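Local coordinates for putative endonuclease/exonuclease/phosphatase family protein (PDB 3G6S) that belongs to the endonuclease/exonuclease/phosphatase family with a DNase I-like fold, and probably hydrolyses phosphate ester bonds, perhaps in nucleic acids, at residues N10-N15 / L248-P253; N94-A99 / A118-F123; M133-H138 / R156-I161. All coordinates share one frame; numbering follows the deposited sequence.

Interaction 1 (N10-N15 / L248-P253)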
ATOM      1  N   ASN A  10      -0.416   1.610   6.427  1.00 26.87           N
ATOM      2  CA  ASN A  10       0.851   2.116   6.958  1.00 27.91           C
ATOM      3  C   ASN A  10       0.832   1.669   8.421  1.00 27.12           C
ATOM      4  O   ASN A  10      -0.046   2.067   9.184  1.00 25.36           O
ATOM      5  CB  ASN A  10       0.888   3.653   6.882  1.00 23.67           C
ATOM      6  CG  ASN A  10       2.245   4.236   7.297  1.00 31.80           C
ATOM      7  OD1 ASN A  10       2.907   3.733   8.210  1.00 29.24           O
ATOM      8  ND2 ASN A  10       2.644   5.317   6.642  1.00 23.35           N
ATOM      9  N   ILE A  11       1.796   0.851   8.821  1.00 26.82           N
ATOM     10  CA  ILE A  11       1.809   0.358  10.184  1.00 23.61           C
ATOM     11  C   ILE A  11       2.622   1.173  11.184  1.00 30.18           C
ATOM     12  O   ILE A  11       2.659   0.832  12.363  1.00 37.05           O
ATOM     13  CB  ILE A  11       2.304  -1.091  10.221  1.00 24.72           C
ATOM     14  CG1 ILE A  11       3.749  -1.166   9.751  1.00 19.98           C
ATOM     15  CG2 ILE A  11       1.441  -1.952   9.309  1.00 24.30           C
ATOM     16  CD1 ILE A  11       4.347  -2.531   9.913  1.00 23.69           C
ATOM     17  N   ARG A  12       3.259   2.250  10.726  1.00 32.62           N
ATOM     18  CA  ARG A  12       4.090   3.091  11.597  1.00 36.40           C
ATOM     19  C   ARG A  12       5.329   2.308  12.025  1.00 36.06           C
ATOM     20  O   ARG A  12       5.234   1.384  12.831  1.00 37.07           O
ATOM     21  CB  ARG A  12       3.304   3.518  12.839  1.00 28.34           C
ATOM     22  CG  ARG A  12       4.151   4.209  13.885  1.00 37.03           C
ATOM     23  CD  ARG A  12       4.672   5.543  13.410  1.00 25.97           C
ATOM     24  NE  ARG A  12       5.650   6.071  14.355  1.00 45.20           N
ATOM     25  CZ  ARG A  12       6.271   7.240  14.232  1.00 40.24           C
ATOM     26  NH1 ARG A  12       6.019   8.028  13.197  1.00 44.89           N
ATOM     27  NH2 ARG A  12       7.153   7.619  15.146  1.00 40.35           N
ATOM     28  N   TYR A  13       6.491   2.682  11.501  1.00 30.87           N
ATOM     29  CA  TYR A  13       7.718   1.972  11.835  1.00 37.20           C
ATOM     30  C   TYR A  13       7.950   1.864  13.342  1.00 36.37           C
ATOM     31  O   TYR A  13       7.490   2.705  14.120  1.00 34.44           O
ATOM     32  CB  TYR A  13       8.922   2.638  11.157  1.00 31.91           C
ATOM     33  CG  TYR A  13       9.352   3.934  11.791  1.00 40.36           C
ATOM     34  CD1 TYR A  13      10.277   3.949  12.834  1.00 35.15           C
ATOM     35  CD2 TYR A  13       8.834   5.149  11.351  1.00 42.33           C
ATOM     36  CE1 TYR A  13      10.678   5.145  13.420  1.00 41.59           C
ATOM     37  CE2 TYR A  13       9.227   6.350  11.931  1.00 41.65           C
ATOM     38  CZ  TYR A  13      10.148   6.344  12.962  1.00 47.96           C
ATOM     39  OH  TYR A  13      10.545   7.534  13.538  1.00 57.20           O
ATOM     40  N   ASP A  14       8.659   0.807  13.730  1.00 37.35           N
ATOM     41  CA  ASP A  14       8.996   0.522  15.123  1.00 40.58           C
ATOM     42  C   ASP A  14       9.873   1.617  15.724  1.00 45.12           C
ATOM     43  O   ASP A  14      11.026   1.787  15.328  1.00 44.29           O
ATOM     44  CB  ASP A  14       9.738  -0.817  15.216  1.00 45.90           C
ATOM     45  CG  ASP A  14      10.071  -1.212  16.651  1.00 46.19           C
ATOM     46  OD1 ASP A  14      10.391  -0.319  17.465  1.00 47.21           O
ATOM     47  OD2 ASP A  14      10.029  -2.425  16.959  1.00 43.76           O
ATOM     48  N   ASN A  15       9.323   2.345  16.690  1.00 52.67           N
ATOM     49  CA  ASN A  15      10.055   3.416  17.356  1.00 55.53           C
ATOM     50  C   ASN A  15       9.815   3.372  18.866  1.00 62.24           C
ATOM     51  O   ASN A  15       8.716   3.690  19.334  1.00 58.08           O
ATOM     52  CB  ASN A  15       9.619   4.771  16.806  1.00 57.87           C
ATOM     53  CG  ASN A  15      10.341   5.920  17.472  1.00 65.31           C
ATOM     54  OD1 ASN A  15      11.207   5.707  18.326  1.00 59.78           O
ATOM     55  ND2 ASN A  15       9.992   7.147  17.090  1.00 65.25           N
ATOM     56  N   LEU A 248      -4.254   0.516  16.328  1.00 44.81           N
ATOM     57  CA  LEU A 248      -3.453  -0.325  15.438  1.00 42.13           C
ATOM     58  C   LEU A 248      -2.236   0.417  14.895  1.00 39.25           C
ATOM     59  O   LEU A 248      -1.144  -0.146  14.769  1.00 37.01           O
ATOM     60  CB  LEU A 248      -4.293  -0.813  14.249  1.00 41.61           C
ATOM     61  CG  LEU A 248      -5.072  -2.130  14.325  1.00 48.73           C
ATOM     62  CD1 LEU A 248      -5.941  -2.174  15.567  1.00 60.49           C
ATOM     63  CD2 LEU A 248      -5.933  -2.258  13.076  1.00 49.87           C
ATOM     64  N   SER A 249      -2.423   1.695  14.596  1.00 30.88           N
ATOM     65  CA  SER A 249      -1.355   2.488  14.015  1.00 28.76           C
ATOM     66  C   SER A 249      -1.782   3.941  14.015  1.00 21.80           C
ATOM     67  O   SER A 249      -2.899   4.240  14.407  1.00 32.09           O
ATOM     68  CB  SER A 249      -1.113   1.982  12.584  1.00 24.58           C
ATOM     69  OG  SER A 249      -0.695   3.011  11.718  1.00 17.62           O
ATOM     70  N   ASP A 250      -0.899   4.847  13.606  1.00 23.23           N
ATOM     71  CA  ASP A 250      -1.288   6.249  13.543  1.00 30.81           C
ATOM     72  C   ASP A 250      -2.127   6.446  12.278  1.00 33.11           C
ATOM     73  O   ASP A 250      -2.741   7.493  12.082  1.00 36.59           O
ATOM     74  CB  ASP A 250      -0.068   7.181  13.528  1.00 35.12           C
ATOM     75  CG  ASP A 250       0.989   6.751  12.544  1.00 43.14           C
ATOM     76  OD1 ASP A 250       0.650   6.033  11.577  1.00 57.74           O
ATOM     77  OD2 ASP A 250       2.165   7.138  12.730  1.00 52.82           O
ATOM     78  N   HIS A 251      -2.146   5.424  11.426  1.00 29.47           N
ATOM     79  CA  HIS A 251      -2.928   5.447  10.197  1.00 29.17           C
ATOM     80  C   HIS A 251      -4.110   4.482  10.278  1.00 26.36           C
ATOM     81  O   HIS A 251      -4.145   3.584  11.125  1.00 29.10           O
ATOM     82  CB  HIS A 251      -2.084   5.028   8.995  1.00 29.06           C
ATOM     83  CG  HIS A 251      -1.198   6.104   8.455  1.00 37.97           C
ATOM     84  ND1 HIS A 251      -0.010   6.463   9.052  1.00 41.98           N
ATOM     85  CD2 HIS A 251      -1.303   6.861   7.338  1.00 38.86           C
ATOM     86  CE1 HIS A 251       0.584   7.391   8.323  1.00 42.66           C
ATOM     87  NE2 HIS A 251      -0.179   7.650   7.277  1.00 43.61           N
ATOM     88  N   ASN A 252      -5.077   4.683   9.388  1.00 23.77           N
ATOM     89  CA  ASN A 252      -6.234   3.810   9.293  1.00 18.45           C
ATOM     90  C   ASN A 252      -6.096   3.030   7.982  1.00 21.98           C
ATOM     91  O   ASN A 252      -5.812   3.599   6.939  1.00 24.34           O
ATOM     92  CB  ASN A 252      -7.540   4.608   9.265  1.00 19.84           C
ATOM     93  CG  ASN A 252      -8.077   4.912  10.662  1.00 37.10           C
ATOM     94  OD1 ASN A 252      -7.684   4.278  11.652  1.00 28.81           O
ATOM     95  ND2 ASN A 252      -8.998   5.871  10.744  1.00 13.89           N
ATOM     96  N   PRO A 253      -6.276   1.708   8.020  1.00 24.28           N
ATOM     97  CA  PRO A 253      -6.164   0.902   6.800  1.00 24.25           C
ATOM     98  C   PRO A 253      -7.362   1.146   5.887  1.00 26.93           C
ATOM     99  O   PRO A 253      -8.439   1.536   6.353  1.00 22.18           O
ATOM    100  CB  PRO A 253      -6.151  -0.523   7.338  1.00 18.37           C
ATOM    101  CG  PRO A 253      -7.103  -0.409   8.507  1.00 34.20           C
ATOM    102  CD  PRO A 253      -6.659   0.875   9.171  1.00 20.59           C
TER
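S249 OG donates its proton to N10 O at 2.8 Å, and the same hydroxyl oxygen accepts from H251 N in an ST turn, so a buried side chain is held from both segments. S249, D250 and H251 form the Ser-Asp-His sequence characteristic of the DNase I-like fold, here meeting the loop that follows strand 2-10. That loop carries a matching element, an Asx turn in which R12 N reaches N10 OD1 over 2.9 Å. Beside it, H251 ND1 bonds to D250 OD1 at 2.6 Å, approaching from above the carboxylate plane. The two turns illustrate how side-chain-to-backbone bonds can brace irregular loops. The charged pair is looser: D250 OD2 lies against R12 CD at 3.0 Å, with R12 NH1 farther off, 4.0 Å from D250 OD2, in a long salt bridge with guanidinium and carboxylate planes 78° apart, while R12 NE is bound by D18. N10 ND2 is hydrogen-bonded to E46 and D172, which places the contact in what is, as in relatives, probably the metal-binding active-site cleft. Packing completes the junction. N10 has CG anti to its backbone N (chi1 -174°), and its amide lies stacked on the H251 imidazole, the two planes 11° apart. N10 CB makes a CH-pi contact 3.7 Å from the ring centroid, and N10 ND2 stands over the same face, 3.4 Å from H251 CE1.

Interaction 2 (N94-A99 / A118-F123)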
ATOM      1  N   ASN A  94       9.415  -7.684  -7.768  1.00 41.00           N
ATOM      2  CA  ASN A  94      10.640  -6.936  -7.600  1.00 43.23           C
ATOM      3  C   ASN A  94      10.353  -5.592  -6.945  1.00 43.93           C
ATOM      4  O   ASN A  94       9.211  -5.290  -6.597  1.00 46.48           O
ATOM      5  CB  ASN A  94      11.307  -6.735  -8.959  1.00 41.89           C
ATOM      6  CG  ASN A  94      12.719  -6.241  -8.833  1.00 52.98           C
ATOM      7  OD1 ASN A  94      13.558  -6.900  -8.222  1.00 52.49           O
ATOM      8  ND2 ASN A  94      12.996  -5.069  -9.398  1.00 56.28           N
ATOM      9  N   THR A  95      11.394  -4.793  -6.766  1.00 44.92           N
ATOM     10  CA  THR A  95      11.237  -3.480  -6.168  1.00 37.91           C
ATOM     11  C   THR A  95      12.216  -2.515  -6.832  1.00 30.55           C
ATOM     12  O   THR A  95      13.371  -2.861  -7.044  1.00 38.98           O
ATOM     13  CB  THR A  95      11.443  -3.553  -4.619  1.00 44.60           C
ATOM     14  OG1 THR A  95      11.527  -2.230  -4.072  1.00 54.04           O
ATOM     15  CG2 THR A  95      12.691  -4.329  -4.277  1.00 50.50           C
ATOM     16  N   PHE A  96      11.740  -1.327  -7.200  1.00 29.86           N
ATOM     17  CA  PHE A  96      12.588  -0.325  -7.835  1.00 25.86           C
ATOM     18  C   PHE A  96      12.552   0.975  -7.047  1.00 33.54           C
ATOM     19  O   PHE A  96      11.645   1.198  -6.244  1.00 40.12           O
ATOM     20  CB  PHE A  96      12.149  -0.076  -9.284  1.00 28.91           C
ATOM     21  CG  PHE A  96      10.719   0.354  -9.426  1.00 37.83           C
ATOM     22  CD1 PHE A  96      10.362   1.700  -9.327  1.00 37.56           C
ATOM     23  CD2 PHE A  96       9.721  -0.594  -9.637  1.00 34.40           C
ATOM     24  CE1 PHE A  96       9.030   2.094  -9.430  1.00 34.52           C
ATOM     25  CE2 PHE A  96       8.390  -0.213  -9.740  1.00 29.52           C
ATOM     26  CZ  PHE A  96       8.042   1.136  -9.637  1.00 40.14           C
ATOM     27  N   TRP A  97      13.539   1.835  -7.281  1.00 36.76           N
ATOM     28  CA  TRP A  97      13.633   3.108  -6.573  1.00 35.77           C
ATOM     29  C   TRP A  97      12.980   4.273  -7.301  1.00 37.36           C
ATOM     30  O   TRP A  97      13.226   4.500  -8.486  1.00 42.02           O
ATOM     31  CB  TRP A  97      15.107   3.414  -6.268  1.00 24.31           C
ATOM     32  CG  TRP A  97      15.572   2.685  -5.061  1.00 24.51           C
ATOM     33  CD1 TRP A  97      15.718   3.194  -3.797  1.00 28.56           C
ATOM     34  CD2 TRP A  97      15.800   1.277  -4.954  1.00 21.02           C
ATOM     35  NE1 TRP A  97      16.012   2.182  -2.908  1.00 29.02           N
ATOM     36  CE2 TRP A  97      16.071   0.996  -3.594  1.00 20.71           C
ATOM     37  CE3 TRP A  97      15.796   0.219  -5.877  1.00 26.38           C
ATOM     38  CZ2 TRP A  97      16.331  -0.294  -3.131  1.00 22.46           C
ATOM     39  CZ3 TRP A  97      16.054  -1.071  -5.420  1.00 30.48           C
ATOM     40  CH2 TRP A  97      16.321  -1.315  -4.053  1.00 36.07           C
ATOM     41  N   LEU A  98      12.129   5.000  -6.580  1.00 35.73           N
ATOM     42  CA  LEU A  98      11.438   6.150  -7.147  1.00 39.47           C
ATOM     43  C   LEU A  98      12.456   7.272  -7.335  1.00 42.08           C
ATOM     44  O   LEU A  98      12.622   8.143  -6.477  1.00 43.15           O
ATOM     45  CB  LEU A  98      10.293   6.602  -6.221  1.00 32.75           C
ATOM     46  CG  LEU A  98       9.216   5.549  -5.880  1.00 34.16           C
ATOM     47  CD1 LEU A  98       8.065   6.206  -5.110  1.00 24.76           C
ATOM     48  CD2 LEU A  98       8.680   4.916  -7.162  1.00 20.14           C
ATOM     49  N   ALA A  99      13.146   7.223  -8.471  1.00 44.00           N
ATOM     50  CA  ALA A  99      14.170   8.199  -8.813  1.00 46.52           C
ATOM     51  C   ALA A  99      14.431   8.181 -10.314  1.00 41.14           C
ATOM     52  O   ALA A  99      13.794   7.438 -11.052  1.00 47.18           O
ATOM     53  CB  ALA A  99      15.462   7.890  -8.050  1.00 49.61           C
ATOM     54  N   ALA A 118       9.013   1.306  -4.514  1.00 25.77           N
ATOM     55  CA  ALA A 118       7.748   0.695  -4.890  1.00 27.50           C
ATOM     56  C   ALA A 118       8.057  -0.790  -5.062  1.00 24.91           C
ATOM     57  O   ALA A 118       9.043  -1.147  -5.695  1.00 26.49           O
ATOM     58  CB  ALA A 118       7.240   1.285  -6.200  1.00 18.11           C
ATOM     59  N   THR A 119       7.249  -1.651  -4.460  1.00 28.80           N
ATOM     60  CA  THR A 119       7.449  -3.088  -4.601  1.00 31.30           C
ATOM     61  C   THR A 119       6.245  -3.600  -5.394  1.00 31.74           C
ATOM     62  O   THR A 119       5.112  -3.215  -5.115  1.00 30.14           O
ATOM     63  CB  THR A 119       7.537  -3.800  -3.225  1.00 34.04           C
ATOM     64  OG1 THR A 119       8.794  -3.490  -2.613  1.00 31.25           O
ATOM     65  CG2 THR A 119       7.425  -5.315  -3.383  1.00 31.10           C
ATOM     66  N   TRP A 120       6.500  -4.435  -6.400  1.00 30.62           N
ATOM     67  CA  TRP A 120       5.435  -4.977  -7.239  1.00 26.15           C
ATOM     68  C   TRP A 120       5.511  -6.480  -7.372  1.00 23.57           C
ATOM     69  O   TRP A 120       6.530  -7.093  -7.064  1.00 23.08           O
ATOM     70  CB  TRP A 120       5.483  -4.370  -8.647  1.00 24.36           C
ATOM     71  CG  TRP A 120       6.735  -4.688  -9.410  1.00 28.13           C
ATOM     72  CD1 TRP A 120       7.869  -3.944  -9.455  1.00 27.31           C
ATOM     73  CD2 TRP A 120       6.989  -5.862 -10.208  1.00 30.72           C
ATOM     74  NE1 TRP A 120       8.819  -4.574 -10.230  1.00 32.67           N
ATOM     75  CE2 TRP A 120       8.304  -5.749 -10.706  1.00 29.55           C
ATOM     76  CE3 TRP A 120       6.229  -6.989 -10.551  1.00 30.92           C
ATOM     77  CZ2 TRP A 120       8.887  -6.724 -11.525  1.00 28.61           C
ATOM     78  CZ3 TRP A 120       6.810  -7.968 -11.371  1.00 43.02           C
ATOM     79  CH2 TRP A 120       8.130  -7.820 -11.849  1.00 27.00           C
ATOM     80  N   ALA A 121       4.429  -7.065  -7.868  1.00 22.36           N
ATOM     81  CA  ALA A 121       4.369  -8.501  -8.054  1.00 19.42           C
ATOM     82  C   ALA A 121       3.286  -8.875  -9.045  1.00 24.35           C
ATOM     83  O   ALA A 121       2.164  -8.372  -8.982  1.00 27.06           O
ATOM     84  CB  ALA A 121       4.115  -9.186  -6.730  1.00 17.23           C
ATOM     85  N   LYS A 122       3.639  -9.756  -9.973  1.00 22.98           N
ATOM     86  CA  LYS A 122       2.707 -10.238 -10.974  1.00 17.15           C
ATOM     87  C   LYS A 122       2.107 -11.518 -10.363  1.00 22.91           C
ATOM     88  O   LYS A 122       2.790 -12.533 -10.216  1.00 29.62           O
ATOM     89  CB  LYS A 122       3.483 -10.522 -12.254  1.00 22.25           C
ATOM     90  CG  LYS A 122       2.687 -11.049 -13.428  1.00 26.89           C
ATOM     91  CD  LYS A 122       3.602 -11.217 -14.636  1.00 21.01           C
ATOM     92  CE  LYS A 122       2.893 -11.913 -15.774  1.00 23.74           C
ATOM     93  NZ  LYS A 122       3.834 -12.271 -16.869  1.00 34.62           N
ATOM     94  N   PHE A 123       0.835 -11.448  -9.986  1.00 19.42           N
ATOM     95  CA  PHE A 123       0.127 -12.561  -9.351  1.00 26.45           C
ATOM     96  C   PHE A 123      -0.684 -13.413 -10.298  1.00 22.70           C
ATOM     97  O   PHE A 123      -0.908 -13.057 -11.444  1.00 28.17           O
ATOM     98  CB  PHE A 123      -0.839 -12.038  -8.287  1.00 13.65           C
ATOM     99  CG  PHE A 123      -0.178 -11.629  -7.013  1.00 23.43           C
ATOM    100  CD1 PHE A 123       0.410 -12.577  -6.185  1.00 26.93           C
ATOM    101  CD2 PHE A 123      -0.187 -10.299  -6.607  1.00 25.17           C
ATOM    102  CE1 PHE A 123       0.973 -12.207  -4.961  1.00 28.94           C
ATOM    103  CE2 PHE A 123       0.374  -9.921  -5.382  1.00 31.24           C
ATOM    104  CZ  PHE A 123       0.956 -10.884  -4.559  1.00 20.11           C
TER
HETATM  105  O   HOH W   1      11.736  -3.684 -11.225  1.00 40.44           O
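A118 O is gripped by three groups of the neighbouring strand: F96 N donates to it at 3.1 Å, T95 CA makes a CA-H...O contact, and T95 OG1 lies 3.2 Å from A118 O, although its proton may go to T119 OG1 instead. F96 and A118 thus form a hydrogen-bonded antiparallel pair. N94 and W120 form another, where W120 N donates to N94 O at 2.8 Å, nearly along the C=O axis, and N94 N returns a bond to W120 O. This is a regular edge-strand pairing in one of the two sheets of the DNase I-like sandwich. At the non-hydrogen-bonded pair between them the threonines cross with T95 CB 3.3 Å from T119 OG1.

On the face bearing N94, F96, A118 and W120, the W120 indole lies across the neighbouring strand at N94. W120 has CG between its backbone N and carbonyl carbon (chi1 63°), and N94 N lies over the centre of the indole, 3.7 Å above its plane. A water in the plane of the indole edge accepts from W120 NE1 and, at 2.6 Å, from N94 ND2, adding a side-chain bridge to the backbone bonds. Farther along, A118 CB sits over the F96 ring, 3.5 Å from F96 CZ, while F96 CE2 and W120 CD1 meet rim to rim at 3.8 Å. Helix 144-161 packs on this same face through L153 and K157 against F96, whereas strand 131-138 flanks strand 117-125, with T137 touching A118 and M133 touching W120.

Interaction 3 (M133-H138 / R156-I161)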
HETATM    1  N   MSE A 133      -1.654  -7.558 -11.465  1.00 23.48           N
HETATM    2  CA  MSE A 133      -0.476  -7.030 -10.833  1.00 23.98           C
HETATM    3  C   MSE A 133      -0.792  -6.169  -9.634  1.00 28.23           C
HETATM    4  O   MSE A 133      -1.818  -5.488  -9.579  1.00 31.94           O
HETATM    5  CB  MSE A 133       0.332  -6.231 -11.840  1.00 28.84           C
HETATM    6  CG  MSE A 133       1.594  -5.640 -11.270  1.00 44.42           C
HETATM    7 SE   MSE A 133       2.438  -4.520 -12.562  1.00 62.48          SE
HETATM    8  CE  MSE A 133       4.258  -4.792 -12.006  1.00 63.34           C
ATOM      9  N   ALA A 134       0.105  -6.217  -8.665  1.00 21.80           N
ATOM     10  CA  ALA A 134      -0.038  -5.432  -7.461  1.00 19.94           C
ATOM     11  C   ALA A 134       1.216  -4.591  -7.310  1.00 23.52           C
ATOM     12  O   ALA A 134       2.336  -5.085  -7.471  1.00 19.65           O
ATOM     13  CB  ALA A 134      -0.202  -6.341  -6.256  1.00 17.13           C
ATOM     14  N   VAL A 135       1.017  -3.315  -7.008  1.00 19.67           N
ATOM     15  CA  VAL A 135       2.125  -2.398  -6.800  1.00 20.05           C
ATOM     16  C   VAL A 135       1.837  -1.651  -5.508  1.00 21.31           C
ATOM     17  O   VAL A 135       0.756  -1.092  -5.337  1.00 23.32           O
ATOM     18  CB  VAL A 135       2.275  -1.392  -7.971  1.00 21.33           C
ATOM     19  CG1 VAL A 135       3.454  -0.455  -7.710  1.00 22.42           C
ATOM     20  CG2 VAL A 135       2.510  -2.145  -9.269  1.00 20.03           C
ATOM     21  N   ASN A 136       2.806  -1.668  -4.598  1.00 21.98           N
ATOM     22  CA  ASN A 136       2.688  -1.019  -3.302  1.00 20.74           C
ATOM     23  C   ASN A 136       3.825  -0.032  -3.159  1.00 25.27           C
ATOM     24  O   ASN A 136       4.982  -0.376  -3.391  1.00 27.62           O
ATOM     25  CB  ASN A 136       2.783  -2.053  -2.189  1.00 16.86           C
ATOM     26  CG  ASN A 136       2.523  -1.453  -0.840  1.00 31.76           C
ATOM     27  OD1 ASN A 136       1.506  -0.775  -0.646  1.00 29.48           O
ATOM     28  ND2 ASN A 136       3.427  -1.692   0.112  1.00 21.59           N
ATOM     29  N   THR A 137       3.514   1.191  -2.758  1.00 24.14           N
ATOM     30  CA  THR A 137       4.567   2.181  -2.647  1.00 27.07           C
ATOM     31  C   THR A 137       4.377   3.165  -1.486  1.00 22.81           C
ATOM     32  O   THR A 137       3.354   3.132  -0.809  1.00 26.26           O
ATOM     33  CB  THR A 137       4.674   2.940  -3.990  1.00 23.81           C
ATOM     34  OG1 THR A 137       5.736   3.897  -3.925  1.00 31.87           O
ATOM     35  CG2 THR A 137       3.369   3.641  -4.303  1.00 17.50           C
ATOM     36  N   HIS A 138       5.379   4.018  -1.260  1.00 25.87           N
ATOM     37  CA  HIS A 138       5.357   5.050  -0.205  1.00 29.26           C
ATOM     38  C   HIS A 138       6.016   6.310  -0.770  1.00 29.88           C
ATOM     39  O   HIS A 138       7.225   6.331  -0.975  1.00 30.85           O
ATOM     40  CB  HIS A 138       6.144   4.598   1.030  1.00 23.66           C
ATOM     41  CG  HIS A 138       5.889   5.432   2.246  1.00 28.64           C
ATOM     42  ND1 HIS A 138       5.153   6.596   2.202  1.00 40.69           N
ATOM     43  CD2 HIS A 138       6.232   5.250   3.542  1.00 33.88           C
ATOM     44  CE1 HIS A 138       5.050   7.095   3.426  1.00 26.37           C
ATOM     45  NE2 HIS A 138       5.695   6.298   4.255  1.00 26.37           N
ATOM     46  N   ARG A 156       4.406   3.665 -16.032  1.00 29.25           N
ATOM     47  CA  ARG A 156       5.267   3.042 -17.042  1.00 36.16           C
ATOM     48  C   ARG A 156       5.680   1.612 -16.693  1.00 34.98           C
ATOM     49  O   ARG A 156       5.925   0.802 -17.584  1.00 37.93           O
ATOM     50  CB  ARG A 156       6.526   3.884 -17.267  1.00 40.32           C
ATOM     51  CG  ARG A 156       6.257   5.278 -17.799  1.00 44.51           C
ATOM     52  CD  ARG A 156       7.493   5.815 -18.492  1.00 50.49           C
ATOM     53  NE  ARG A 156       8.646   5.885 -17.598  1.00 59.90           N
ATOM     54  CZ  ARG A 156       8.842   6.852 -16.704  1.00 60.64           C
ATOM     55  NH1 ARG A 156       7.957   7.836 -16.585  1.00 48.90           N
ATOM     56  NH2 ARG A 156       9.924   6.836 -15.933  1.00 57.25           N
ATOM     57  N   LYS A 157       5.759   1.308 -15.398  1.00 34.89           N
ATOM     58  CA  LYS A 157       6.144  -0.026 -14.950  1.00 36.92           C
ATOM     59  C   LYS A 157       4.960  -0.985 -15.028  1.00 37.30           C
ATOM     60  O   LYS A 157       5.139  -2.182 -15.245  1.00 32.01           O
ATOM     61  CB  LYS A 157       6.668   0.026 -13.519  1.00 40.11           C
ATOM     62  CG  LYS A 157       7.821   1.010 -13.326  1.00 57.92           C
ATOM     63  CD  LYS A 157       9.106   0.565 -14.028  1.00 59.76           C
ATOM     64  CE  LYS A 157       9.714  -0.656 -13.345  1.00 65.94           C
ATOM     65  NZ  LYS A 157      11.059  -0.998 -13.878  1.00 60.89           N
ATOM     66  N   ILE A 158       3.749  -0.462 -14.842  1.00 31.78           N
ATOM     67  CA  ILE A 158       2.565  -1.299 -14.923  1.00 24.25           C
ATOM     68  C   ILE A 158       2.362  -1.707 -16.375  1.00 30.72           C
ATOM     69  O   ILE A 158       2.019  -2.857 -16.653  1.00 36.56           O
ATOM     70  CB  ILE A 158       1.299  -0.571 -14.432  1.00 22.29           C
ATOM     71  CG1 ILE A 158       1.327  -0.433 -12.910  1.00 20.76           C
ATOM     72  CG2 ILE A 158       0.059  -1.340 -14.864  1.00 11.43           C
ATOM     73  CD1 ILE A 158       0.215   0.503 -12.363  1.00 23.16           C
ATOM     74  N   LYS A 159       2.581  -0.775 -17.302  1.00 25.04           N
ATOM     75  CA  LYS A 159       2.410  -1.086 -18.718  1.00 32.10           C
ATOM     76  C   LYS A 159       3.532  -1.990 -19.212  1.00 34.05           C
ATOM     77  O   LYS A 159       3.343  -2.775 -20.140  1.00 35.63           O
ATOM     78  CB  LYS A 159       2.379   0.190 -19.565  1.00 30.70           C
ATOM     79  CG  LYS A 159       1.281   1.162 -19.178  1.00 43.76           C
ATOM     80  CD  LYS A 159       0.994   2.173 -20.276  1.00 45.02           C
ATOM     81  CE  LYS A 159       2.174   3.071 -20.576  1.00 49.51           C
ATOM     82  NZ  LYS A 159       1.795   4.077 -21.615  1.00 41.54           N
ATOM     83  N   GLU A 160       4.694  -1.881 -18.580  1.00 27.70           N
ATOM     84  CA  GLU A 160       5.846  -2.681 -18.958  1.00 32.92           C
ATOM     85  C   GLU A 160       5.675  -4.136 -18.544  1.00 35.94           C
ATOM     86  O   GLU A 160       5.866  -5.045 -19.351  1.00 40.73           O
ATOM     87  CB  GLU A 160       7.107  -2.114 -18.304  1.00 45.80           C
ATOM     88  CG  GLU A 160       8.391  -2.883 -18.605  1.00 52.69           C
ATOM     89  CD  GLU A 160       9.563  -2.415 -17.752  1.00 69.42           C
ATOM     90  OE1 GLU A 160       9.784  -1.181 -17.666  1.00 74.71           O
ATOM     91  OE2 GLU A 160      10.269  -3.282 -17.175  1.00 58.05           O
ATOM     92  N   ILE A 161       5.303  -4.348 -17.286  1.00 35.94           N
ATOM     93  CA  ILE A 161       5.142  -5.691 -16.743  1.00 27.89           C
ATOM     94  C   ILE A 161       3.862  -6.430 -17.088  1.00 30.04           C
ATOM     95  O   ILE A 161       3.907  -7.566 -17.551  1.00 38.06           O
ATOM     96  CB  ILE A 161       5.256  -5.685 -15.203  1.00 34.10           C
ATOM     97  CG1 ILE A 161       6.711  -5.483 -14.779  1.00 43.71           C
ATOM     98  CG2 ILE A 161       4.742  -7.002 -14.630  1.00 33.04           C
ATOM     99  CD1 ILE A 161       7.250  -4.094 -15.033  1.00 54.65           C
TER
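M133, present as selenomethionine, pushes its terminal methyl against I161: M133 CE lies 3.5 Å from both I161 CB and I161 CG2, the two side chains crossing at about a right angle. The contact packs the first strand of a beta-alpha-beta unit, 131-138, against the last turns of its helix, 144-161, ahead of strand 167-172. M133 runs out from the sheet with CG anti to the backbone N (chi1 -180°), and a bend at chi3 turns CE toward I161. The selenium in turn rests 4.0 Å from I158 CA. A lighter touch follows two residues on, on the same face of the strand, where V135 CG2 approaches I158 CG1 at 4.2 Å.

The short strand and helix segments run 155° apart with axes 10.1 Å from each other at closest approach, a spacing filled by these apolar groups, as is usual where a helix lies on a sheet. A second shell lies around them. W120 of strand 117-125 packs on V135, and I158 also touches A167 and V169 of strand 167-172. Residues of alternate parity point to the other side of the strand: there N136 OD1 is hydrogen-bonded to T170 OG1, and N136 ND2 to the carbonyl oxygens of M44 and A79.

Overall arrangement
From the N terminus, strand 2-10 runs into segment 10-15, whose partner 248-253 comes more than 230 residues later, so interaction 1 closes a loop spanning nearly the whole chain. Interactions 2 and 3 both fall within that span, one after the other without crossing: the first closes a short connection between strands 88-97 and 117-125, the second the connection out of strand 131-138 together with most of helix 144-161. Their centres are only 6 Å apart, because strands 117-125 and 131-138 are neighbours in one sheet. Interaction 1 lies on the opposite side of the chain's centre, joining loops of the other sheet, yet N10 ND2 packs 4.0 Å from H138 NE2 at the end of interaction 3's strand.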